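Local coordinates for sugar ABC transporter, sugar-binding protein (Streptococcus pneumoniae, PDB 2HEU), which probably binds sugars outside the cell and delivers them to a membrane ABC importer, as extracellular solute-binding proteins of this family do, at residues Q85-A88 / V92-D95; N107-K112 / Y352-R357; G179-A184 / A370-L375; L294-S299 / E313-P318. All blocks are in the same frame, centred on the assembly; numbering follows the deposited sequence. Where two conformers were deposited one is given.

From the N terminus, the chain first meets interaction 1, which closes a tight loop of three residues where helix 82-89 gives way to the following segment. Interaction 2 opens next, at 107-112, and closes about 240 residues later at 352-357. Interaction 3 starts within that span, at 179-184, but ends beyond it, at 370-375, so the two loops cross. Interaction 4, from 294-299 to 313-318, falls within both long loops and ties strand 295-298 to helix 305-315. Interactions 1 and 4 touch, through F93 and E94 beside strand 295-298. Interaction 3 lies on the opposite side of the chain's centre from interaction 4, joining helices 178-189 and 370-382, while interaction 2 joins two loops.

Interaction 1: residues Q85-A88 / V92-D95; sequences QEWA and VFED
V92 meets W87 through backbone and side chain together. Its N-H reaches W87 O, five residues back, at 3.0 Å and a nearly straight 166°. The valine torsion (chi1 168°) sets CG1 anti to the backbone N and leaves CG2 beside that nitrogen and so close to the same carbonyl oxygen. CG2 consequently lies 3.4 Å from W87 O and 3.8 Å from W87 CB, and the two side chains run alongside each other in the same direction.

F93 follows with its ring turned toward the helix. Ring atom CE2 touches W87 CB at 3.8 Å and then meets the six-membered part of the indole, where it stands at the edge, near the indole plane, 4.1 Å from CE3. V92 CG1 covers one face of the phenyl ring, over its centre. The F93 backbone N is linked to A88 by one water, which accepts from F93 N (2.9 Å) and donates to A88 O (2.8 Å).

At E94 the chain moves away from W87 and A88, and its backbone N hydrogen-bonds to I298 O (2.8 Å) of strand 295-298, while E94 OE2 forms a salt bridge with K99. D95 turns OD1 to the hydroxyl of S97.

The W87 side chain also packs against helix 58-67. Overall this is the C-terminal end of a helix whose last carbonyls are satisfied in two ways, W87 O by a 6→1 backbone bond from V92 N and A88 O by a water bridge, next to apolar contacts of W87 with V92 and F93.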
# COMPACT_ATOMS: atom_id res chain seq x y z
N GLN A 85 8.43 -12.25 -6.75
CA GLN A 85 8.19 -12.82 -8.09
C GLN A 85 9.29 -13.77 -8.52
O GLN A 85 9.07 -14.92 -8.93
CB GLN A 85 8.13 -11.67 -9.09
CG GLN A 85 6.90 -10.83 -8.84
CD GLN A 85 6.94 -9.54 -9.61
OE1 GLN A 85 6.25 -8.58 -9.26
NE2 GLN A 85 7.79 -9.46 -10.58
N GLU A 86 10.50 -13.28 -8.39
CA GLU A 86 11.65 -14.02 -8.90
C GLU A 86 11.93 -15.26 -8.04
O GLU A 86 12.28 -16.32 -8.56
CB GLU A 86 12.84 -13.16 -9.10
CG GLU A 86 12.59 -12.10 -10.20
CD GLU A 86 12.26 -12.70 -11.56
OE1 GLU A 86 12.94 -13.67 -11.96
OE2 GLU A 86 11.27 -12.30 -12.17
N TRP A 87 11.84 -15.11 -6.73
CA TRP A 87 12.07 -16.20 -5.83
C TRP A 87 11.02 -17.28 -6.02
O TRP A 87 11.31 -18.47 -5.95
CB TRP A 87 12.24 -15.73 -4.38
CG TRP A 87 13.44 -14.94 -4.13
CD1 TRP A 87 14.62 -14.87 -4.92
CD2 TRP A 87 13.67 -14.06 -3.05
NE1 TRP A 87 15.47 -14.00 -4.38
CE2 TRP A 87 14.95 -13.51 -3.22
CE3 TRP A 87 12.93 -13.69 -1.94
CZ2 TRP A 87 15.49 -12.58 -2.37
CZ3 TRP A 87 13.49 -12.76 -1.11
CH2 TRP A 87 14.74 -12.24 -1.30
N ALA A 88 9.78 -16.86 -6.24
CA ALA A 88 8.71 -17.78 -6.48
C ALA A 88 8.95 -18.58 -7.78
O ALA A 88 8.78 -19.81 -7.84
CB ALA A 88 7.38 -17.08 -6.52
N VAL A 92 11.79 -20.98 -4.47
CA VAL A 92 12.18 -20.72 -3.10
C VAL A 92 11.00 -21.00 -2.14
O VAL A 92 11.20 -21.36 -0.99
CB VAL A 92 12.66 -19.28 -2.95
CG1 VAL A 92 12.82 -18.83 -1.51
CG2 VAL A 92 13.91 -19.08 -3.82
N PHE A 93 9.75 -20.81 -2.61
CA PHE A 93 8.55 -20.84 -1.77
C PHE A 93 7.55 -21.93 -2.12
O PHE A 93 7.42 -22.31 -3.30
CB PHE A 93 7.82 -19.45 -1.82
CG PHE A 93 8.64 -18.33 -1.30
CD1 PHE A 93 9.10 -18.33 0.00
CD2 PHE A 93 8.88 -17.21 -2.12
CE1 PHE A 93 9.80 -17.29 0.54
CE2 PHE A 93 9.67 -16.18 -1.60
CZ PHE A 93 10.10 -16.20 -0.28
N GLU A 94 6.92 -22.48 -1.08
CA GLU A 94 5.90 -23.50 -1.27
C GLU A 94 4.72 -22.93 -2.05
O GLU A 94 4.27 -21.82 -1.81
CB GLU A 94 5.43 -23.99 0.08
CG GLU A 94 4.46 -25.16 -0.03
CD GLU A 94 4.03 -25.75 1.26
OE1 GLU A 94 4.45 -25.35 2.33
OE2 GLU A 94 3.21 -26.74 1.20
N ASP A 95 4.19 -23.68 -3.00
CA ASP A 95 3.01 -23.40 -3.71
C ASP A 95 1.83 -23.60 -2.77
O ASP A 95 1.52 -24.67 -2.25
CB ASP A 95 2.90 -24.32 -4.98
CG ASP A 95 1.62 -24.14 -5.76
OD1 ASP A 95 0.83 -23.23 -5.47
OD2 ASP A 95 1.45 -24.92 -6.73
O HOH W 1 8.71 -20.93 -5.28

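Interaction 2: residues N107-K112 / Y352-R357; sequences NGYAEK and YAFTDR
Y109 has CG anti to its own nitrogen (chi1 -167°), whereas F354 has CG anti to the carbonyl carbon (chi1 -50°); these settings bring the two rings together edge to face. The edge of F354 points at the face of Y109, with CD1 3.5 Å above the tyrosine plane and over its centre. Centroids lie 4.8 Å apart and the planes meet at 83°, the evidence for a T-shaped pair. The tyrosine hydroxyl is held by the hydroxyl of Y113, and the F354 ring has a second edge-to-face partner in H358.

Beside the rings the link is through water. Two waters each donate to both N107 O and F354 O, bridging carbonyls that are 4.3 Å apart. K112, extended beyond CG, brings NZ to a third water at 2.8 Å, which in turn donates to T355 O at 2.7 Å.

In the 352-357 segment, T355 OG1 donates to Y352 O at 2.7 Å and accepts from R357 N. A type II beta turn from Y352 to T355, with F354 at its positive-phi third position, and the ST turn that follows it hold F354 against the loop before strand 122-123.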
# COMPACT_ATOMS: atom_id res chain seq x y z
N ASN A 107 -12.08 -13.21 -2.30
CA ASN A 107 -12.13 -13.68 -3.69
C ASN A 107 -11.15 -12.88 -4.55
O ASN A 107 -11.23 -11.66 -4.62
CB ASN A 107 -13.51 -13.45 -4.22
CG ASN A 107 -14.50 -14.45 -3.78
OD1 ASN A 107 -14.15 -15.41 -3.11
ND2 ASN A 107 -15.73 -14.29 -4.22
N GLY A 108 -10.30 -13.60 -5.28
CA GLY A 108 -9.49 -12.95 -6.33
C GLY A 108 -8.27 -12.20 -5.83
O GLY A 108 -7.42 -11.84 -6.65
N TYR A 109 -8.11 -12.01 -4.51
CA TYR A 109 -7.07 -11.12 -4.10
C TYR A 109 -5.68 -11.74 -4.08
O TYR A 109 -4.73 -11.15 -4.56
CB TYR A 109 -7.40 -10.46 -2.76
CG TYR A 109 -6.46 -9.30 -2.48
CD1 TYR A 109 -6.56 -8.16 -3.28
CD2 TYR A 109 -5.39 -9.32 -1.60
CE1 TYR A 109 -5.71 -7.13 -3.21
CE2 TYR A 109 -4.50 -8.23 -1.44
CZ TYR A 109 -4.69 -7.14 -2.26
OH TYR A 109 -3.74 -6.13 -2.19
N ALA A 110 -5.53 -12.93 -3.50
CA ALA A 110 -4.24 -13.61 -3.48
C ALA A 110 -3.72 -13.77 -4.91
O ALA A 110 -2.52 -13.74 -5.15
CB ALA A 110 -4.28 -14.90 -2.74
N GLU A 111 -4.63 -14.04 -5.85
CA GLU A 111 -4.34 -14.32 -7.22
C GLU A 111 -3.69 -13.12 -7.94
O GLU A 111 -3.00 -13.30 -8.97
CB GLU A 111 -5.60 -14.74 -7.96
CG GLU A 111 -6.23 -16.02 -7.52
CD GLU A 111 -7.17 -16.00 -6.35
OE1 GLU A 111 -7.28 -15.00 -5.61
OE2 GLU A 111 -7.92 -17.02 -6.19
N LYS A 112 -3.85 -11.92 -7.41
CA LYS A 112 -3.22 -10.74 -7.97
C LYS A 112 -1.75 -10.73 -7.88
O LYS A 112 -1.09 -9.87 -8.49
CB LYS A 112 -3.81 -9.49 -7.38
CG LYS A 112 -5.26 -9.38 -7.78
CD LYS A 112 -5.89 -8.12 -7.42
CE LYS A 112 -7.41 -8.18 -7.81
NZ LYS A 112 -8.12 -7.01 -7.50
N TYR A 352 -13.73 0.13 -0.72
CA TYR A 352 -13.65 -0.85 -1.86
C TYR A 352 -12.32 -1.67 -1.73
O TYR A 352 -11.85 -2.21 -2.72
CB TYR A 352 -13.84 -0.13 -3.26
CG TYR A 352 -15.31 0.29 -3.52
CD1 TYR A 352 -16.28 -0.58 -4.03
CD2 TYR A 352 -15.75 1.60 -3.28
CE1 TYR A 352 -17.58 -0.20 -4.27
CE2 TYR A 352 -17.15 1.99 -3.43
CZ TYR A 352 -18.05 1.05 -3.97
OH TYR A 352 -19.31 1.34 -4.23
N ALA A 353 -11.77 -1.86 -0.52
CA ALA A 353 -10.56 -2.68 -0.36
C ALA A 353 -10.81 -4.10 -0.86
O ALA A 353 -11.89 -4.65 -0.69
CB ALA A 353 -10.06 -2.71 1.08
N PHE A 354 -9.81 -4.66 -1.57
CA PHE A 354 -9.77 -6.04 -2.02
C PHE A 354 -10.72 -6.30 -3.15
O PHE A 354 -10.97 -7.49 -3.48
CB PHE A 354 -9.91 -7.06 -0.86
CG PHE A 354 -8.96 -6.74 0.25
CD1 PHE A 354 -7.59 -6.85 0.12
CD2 PHE A 354 -9.44 -6.27 1.43
CE1 PHE A 354 -6.74 -6.47 1.14
CE2 PHE A 354 -8.64 -5.88 2.43
CZ PHE A 354 -7.25 -6.00 2.31
N THR A 355 -11.25 -5.26 -3.78
CA THR A 355 -12.12 -5.38 -4.94
C THR A 355 -11.39 -4.91 -6.18
O THR A 355 -10.22 -4.51 -6.09
CB THR A 355 -13.39 -4.57 -4.74
OG1 THR A 355 -13.08 -3.14 -4.98
CG2 THR A 355 -14.10 -4.75 -3.44
N ASP A 356 -12.12 -4.72 -7.31
CA ASP A 356 -11.54 -4.27 -8.59
C ASP A 356 -11.06 -2.86 -8.43
O ASP A 356 -10.17 -2.40 -9.16
CB ASP A 356 -12.37 -4.57 -9.85
CG ASP A 356 -13.76 -4.13 -9.80
OD1 ASP A 356 -14.12 -3.36 -8.90
OD2 ASP A 356 -14.51 -4.56 -10.75
N ARG A 357 -11.55 -2.17 -7.43
CA ARG A 357 -11.22 -0.78 -7.27
C ARG A 357 -10.04 -0.52 -6.36
O ARG A 357 -9.69 0.62 -6.14
CB ARG A 357 -12.44 0.01 -6.81
CG ARG A 357 -13.53 0.00 -7.89
CD ARG A 357 -14.87 0.53 -7.42
NE ARG A 357 -14.86 1.96 -7.12
CZ ARG A 357 -15.94 2.62 -6.80
NH1 ARG A 357 -17.12 2.01 -6.62
NH2 ARG A 357 -15.92 3.89 -6.57
O HOH W 2 -9.65 -9.15 -5.23
O HOH W 3 -12.67 -9.72 -3.33
O HOH W 4 -8.08 -5.72 -5.02

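Interaction 3: residues G179-A184 / A370-L375; sequences GYNQLA and ADFHTL
Apolar contact centres on F372, whose ring enters between N181 and Q182 of the other helix. Its CE2 meets Q182 CG at 3.8 Å, and CE2 and CZ both lie 4.0 Å from N181 CB. With CG anti to the backbone nitrogen (chi1 -176°), the phenylalanine is directed toward the other helix; the short-segment axes approach to 10.2 Å and run at 85° to each other. L375 reaches the end of N181 from the same helix as F372, a smaller contribution.

The two polar residues meet the ring differently. The amide of N181 is nearly parallel to the phenyl ring, their planes 16° apart, and N181 CG comes 3.9 Å from F372 CZ. That of Q182 stands steeply to the ring, and the residue uses its aliphatic CG as the touching atom.

No hydrogen bond crosses between 179-184 and 370-375. Q182 instead spends both ends of its amide on other residues, OE1 accepting from L362 N and NE2 donating to Q363 OE1. F372 also meets the ring of W366 and packs against F395 of helix 385-396.

The near-perpendicular helices are therefore joined by one phenylalanine ring resting on methylene groups and an amide, while the glutamine amide is satisfied beyond the contact; dispersion, rather than direct polar bonding, carries this buried meeting.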
# COMPACT_ATOMS: atom_id res chain seq x y z
N GLY A 179 1.30 7.37 -4.81
CA GLY A 179 -0.04 6.90 -4.98
C GLY A 179 -0.93 7.85 -5.73
O GLY A 179 -1.81 7.45 -6.49
N TYR A 180 -0.74 9.16 -5.54
CA TYR A 180 -1.57 10.18 -6.18
C TYR A 180 -1.44 10.06 -7.71
O TYR A 180 -2.44 10.01 -8.42
CB TYR A 180 -1.19 11.55 -5.68
CG TYR A 180 -2.12 12.63 -6.15
CD1 TYR A 180 -3.17 13.09 -5.39
CD2 TYR A 180 -1.97 13.21 -7.40
CE1 TYR A 180 -4.06 14.05 -5.86
CE2 TYR A 180 -2.83 14.17 -7.90
CZ TYR A 180 -3.87 14.58 -7.13
OH TYR A 180 -4.79 15.51 -7.55
N ASN A 181 -0.22 10.06 -8.19
CA ASN A 181 -0.02 10.03 -9.65
C ASN A 181 -0.34 8.67 -10.22
O ASN A 181 -0.84 8.55 -11.35
CB ASN A 181 1.36 10.54 -10.01
CG ASN A 181 1.46 10.97 -11.48
OD1 ASN A 181 0.41 11.22 -12.12
ND2 ASN A 181 2.67 11.11 -11.96
N GLN A 182 -0.07 7.59 -9.48
CA GLN A 182 -0.52 6.28 -10.00
C GLN A 182 -2.02 6.28 -10.17
O GLN A 182 -2.51 5.72 -11.17
CB GLN A 182 -0.05 5.15 -9.08
CG GLN A 182 1.43 4.97 -9.10
CD GLN A 182 1.89 3.67 -8.48
OE1 GLN A 182 1.11 2.73 -8.33
NE2 GLN A 182 3.15 3.61 -8.14
N LEU A 183 -2.76 6.86 -9.26
CA LEU A 183 -4.23 6.92 -9.33
C LEU A 183 -4.70 7.92 -10.41
O LEU A 183 -5.76 7.69 -11.02
CB LEU A 183 -4.83 7.18 -8.00
CG LEU A 183 -4.72 6.00 -7.03
CD1 LEU A 183 -5.01 6.42 -5.59
CD2 LEU A 183 -5.61 4.89 -7.45
N ALA A 184 -3.94 8.97 -10.65
CA ALA A 184 -4.22 9.84 -11.80
C ALA A 184 -4.19 9.02 -13.07
O ALA A 184 -5.12 9.04 -13.89
CB ALA A 184 -3.20 10.97 -11.84
N ALA A 370 11.76 5.21 -7.60
CA ALA A 370 12.09 6.51 -7.07
C ALA A 370 11.98 7.61 -8.13
O ALA A 370 11.52 8.71 -7.82
CB ALA A 370 13.55 6.54 -6.48
N ASP A 371 12.41 7.35 -9.36
CA ASP A 371 12.36 8.38 -10.36
C ASP A 371 10.95 8.77 -10.75
O ASP A 371 10.71 9.90 -11.21
CB ASP A 371 13.18 8.03 -11.58
CG ASP A 371 14.68 8.03 -11.36
OD1 ASP A 371 15.14 8.35 -10.25
OD2 ASP A 371 15.41 7.68 -12.31
N PHE A 372 9.99 7.87 -10.55
CA PHE A 372 8.58 8.18 -10.76
C PHE A 372 8.12 9.12 -9.66
O PHE A 372 7.38 10.12 -9.90
CB PHE A 372 7.71 6.91 -10.78
CG PHE A 372 6.29 7.18 -11.09
CD1 PHE A 372 5.83 7.33 -12.40
CD2 PHE A 372 5.34 7.27 -10.07
CE1 PHE A 372 4.48 7.57 -12.67
CE2 PHE A 372 4.01 7.54 -10.32
CZ PHE A 372 3.57 7.65 -11.63
N HIS A 373 8.52 8.86 -8.40
CA HIS A 373 8.22 9.82 -7.31
C HIS A 373 8.73 11.19 -7.68
O HIS A 373 8.05 12.23 -7.58
CB HIS A 373 8.86 9.39 -5.99
CG HIS A 373 8.60 7.98 -5.58
ND1 HIS A 373 9.32 7.45 -4.57
CD2 HIS A 373 7.75 7.03 -6.05
CE1 HIS A 373 8.92 6.20 -4.43
NE2 HIS A 373 7.93 5.91 -5.26
N THR A 374 10.00 11.24 -8.11
CA THR A 374 10.67 12.51 -8.38
C THR A 374 9.96 13.28 -9.50
O THR A 374 9.78 14.47 -9.39
CB THR A 374 12.14 12.26 -8.72
OG1 THR A 374 12.74 11.63 -7.58
CG2 THR A 374 12.88 13.50 -9.17
N LEU A 375 9.65 12.59 -10.62
CA LEU A 375 9.03 13.34 -11.72
C LEU A 375 7.66 13.87 -11.30
O LEU A 375 7.24 14.95 -11.76
CB LEU A 375 8.97 12.52 -12.98
CG LEU A 375 8.05 11.29 -13.04
CD1 LEU A 375 6.60 11.64 -13.39
CD2 LEU A 375 8.58 10.22 -14.00

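Interaction 4: residues L294-S299 / E313-P318; sequences LAWSIS and EYMTRP
W296 and M315 cross at about a right angle, the far rim of the indole meeting the start of the methionine side chain. W296 CZ3 lies 3.6 Å from M315 CB, and W296 CH2 is 3.8 Å from M315 CG. The methionine leaves its helix with CG anti to the backbone nitrogen (chi1 -167°) and then bends at chi2, which turns the sulfur back beside the indole. SD ends 4.9 Å from the centroid of the six-membered ring and 50° off its normal, an oblique Met-aromatic contact. L294 also faces M315, but the methyl CE is poorly placed in the model, and that approach is doubtful. Around the indole, the F311 ring is almost parallel, while F124 meets it edge to face.

Just past M315 the helix end is tied down by polar groups. R317 grips E313 side-on, NE to OE2 at 3.0 Å and 171°, and NH2 to OE1 at 3.0 Å, the latter on the syn lone pair. R104 is a second partner for E313 OE2. T316 OG1 donates to E313 O at 2.7 Å, and R317 sits at the N-cap of helix 318-328.

Helix 305-315 thus packs on a mixed sheet in which strand 295-298 runs antiparallel to its neighbours, between strands 74-76 and 122-123. That strand order, 2-1-3-5-4 with the returning strand inserted before the last, is characteristic of the N-terminal lobe of class II periplasmic binding proteins.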
# COMPACT_ATOMS: atom_id res chain seq x y z
N LEU A 294 1.05 -7.22 5.92
CA LEU A 294 1.24 -8.53 6.60
C LEU A 294 0.92 -9.60 5.60
O LEU A 294 -0.25 -9.76 5.21
CB LEU A 294 0.36 -8.60 7.84
CG LEU A 294 0.75 -9.84 8.75
CD1 LEU A 294 2.05 -9.56 9.53
CD2 LEU A 294 -0.39 -10.22 9.66
N ALA A 295 1.95 -10.26 5.10
CA ALA A 295 1.83 -11.09 3.88
C ALA A 295 2.93 -12.11 4.01
O ALA A 295 4.09 -11.77 4.12
CB ALA A 295 1.96 -10.26 2.63
N TRP A 296 2.53 -13.40 4.04
CA TRP A 296 3.47 -14.49 4.38
C TRP A 296 3.58 -15.51 3.30
O TRP A 296 2.62 -15.93 2.66
CB TRP A 296 3.06 -15.21 5.66
CG TRP A 296 3.02 -14.42 6.92
CD1 TRP A 296 3.46 -13.11 7.10
CD2 TRP A 296 2.48 -14.78 8.19
NE1 TRP A 296 3.25 -12.72 8.37
CE2 TRP A 296 2.68 -13.74 9.10
CE3 TRP A 296 1.91 -15.99 8.64
CZ2 TRP A 296 2.29 -13.82 10.45
CZ3 TRP A 296 1.55 -16.06 9.97
CH2 TRP A 296 1.73 -14.99 10.84
N SER A 297 4.83 -15.99 3.16
CA SER A 297 5.20 -17.12 2.29
C SER A 297 5.93 -18.19 3.14
O SER A 297 6.42 -17.87 4.24
CB SER A 297 6.09 -16.64 1.16
OG SER A 297 5.41 -15.73 0.31
N ILE A 298 5.94 -19.41 2.65
CA ILE A 298 6.57 -20.53 3.37
C ILE A 298 7.72 -21.01 2.56
O ILE A 298 7.62 -21.22 1.36
CB ILE A 298 5.56 -21.66 3.59
CG1 ILE A 298 4.33 -21.18 4.37
CG2 ILE A 298 6.23 -22.86 4.28
CD1 ILE A 298 3.28 -22.26 4.53
N SER A 299 8.88 -21.23 3.20
CA SER A 299 10.00 -21.83 2.47
C SER A 299 9.62 -23.20 1.89
O SER A 299 9.11 -24.08 2.58
CB SER A 299 11.16 -22.04 3.44
OG SER A 299 12.21 -22.73 2.77
N GLU A 313 -1.85 -21.08 8.77
CA GLU A 313 -3.28 -21.33 8.90
C GLU A 313 -3.85 -20.62 10.11
O GLU A 313 -4.95 -20.07 10.05
CB GLU A 313 -3.52 -22.84 8.97
CG GLU A 313 -5.01 -23.17 9.01
CD GLU A 313 -5.61 -23.28 10.37
OE1 GLU A 313 -4.97 -23.92 11.24
OE2 GLU A 313 -6.77 -22.86 10.53
N TYR A 314 -3.16 -20.64 11.23
CA TYR A 314 -3.63 -20.05 12.42
C TYR A 314 -3.97 -18.56 12.19
O TYR A 314 -5.03 -18.08 12.64
CB TYR A 314 -2.55 -20.17 13.56
CG TYR A 314 -3.00 -19.76 14.89
CD1 TYR A 314 -2.51 -18.65 15.54
CD2 TYR A 314 -3.93 -20.52 15.59
CE1 TYR A 314 -2.89 -18.30 16.77
CE2 TYR A 314 -4.33 -20.18 16.88
CZ TYR A 314 -3.83 -19.07 17.45
OH TYR A 314 -4.24 -18.64 18.69
N MET A 315 -3.08 -17.85 11.49
CA MET A 315 -3.31 -16.43 11.27
C MET A 315 -4.48 -16.15 10.35
O MET A 315 -5.01 -15.01 10.36
CB MET A 315 -2.00 -15.81 10.75
CG MET A 315 -1.98 -14.27 10.77
SD MET A 315 -1.67 -13.73 12.43
CE MET A 315 -2.60 -13.10 12.19
N THR A 316 -4.88 -17.11 9.51
CA THR A 316 -6.06 -16.94 8.66
C THR A 316 -7.41 -17.09 9.41
O THR A 316 -8.44 -16.84 8.82
CB THR A 316 -6.05 -17.86 7.46
OG1 THR A 316 -6.29 -19.25 7.88
CG2 THR A 316 -4.83 -17.81 6.55
N ARG A 317 -7.36 -17.58 10.65
CA ARG A 317 -8.59 -17.74 11.39
C ARG A 317 -9.14 -16.37 11.79
O ARG A 317 -8.37 -15.51 12.23
CB ARG A 317 -8.32 -18.54 12.67
CG ARG A 317 -7.87 -19.94 12.39
CD ARG A 317 -7.55 -20.67 13.65
NE ARG A 317 -7.02 -21.97 13.38
CZ ARG A 317 -6.74 -22.88 14.30
NH1 ARG A 317 -6.96 -22.56 15.58
NH2 ARG A 317 -6.18 -24.00 13.97
N PRO A 318 -10.44 -16.11 11.68
CA PRO A 318 -10.94 -14.77 11.97
C PRO A 318 -10.67 -14.29 13.31
O PRO A 318 -10.30 -13.14 13.48
CB PRO A 318 -12.46 -14.92 11.73
CG PRO A 318 -12.73 -16.24 11.36
CD PRO A 318 -11.49 -17.03 11.19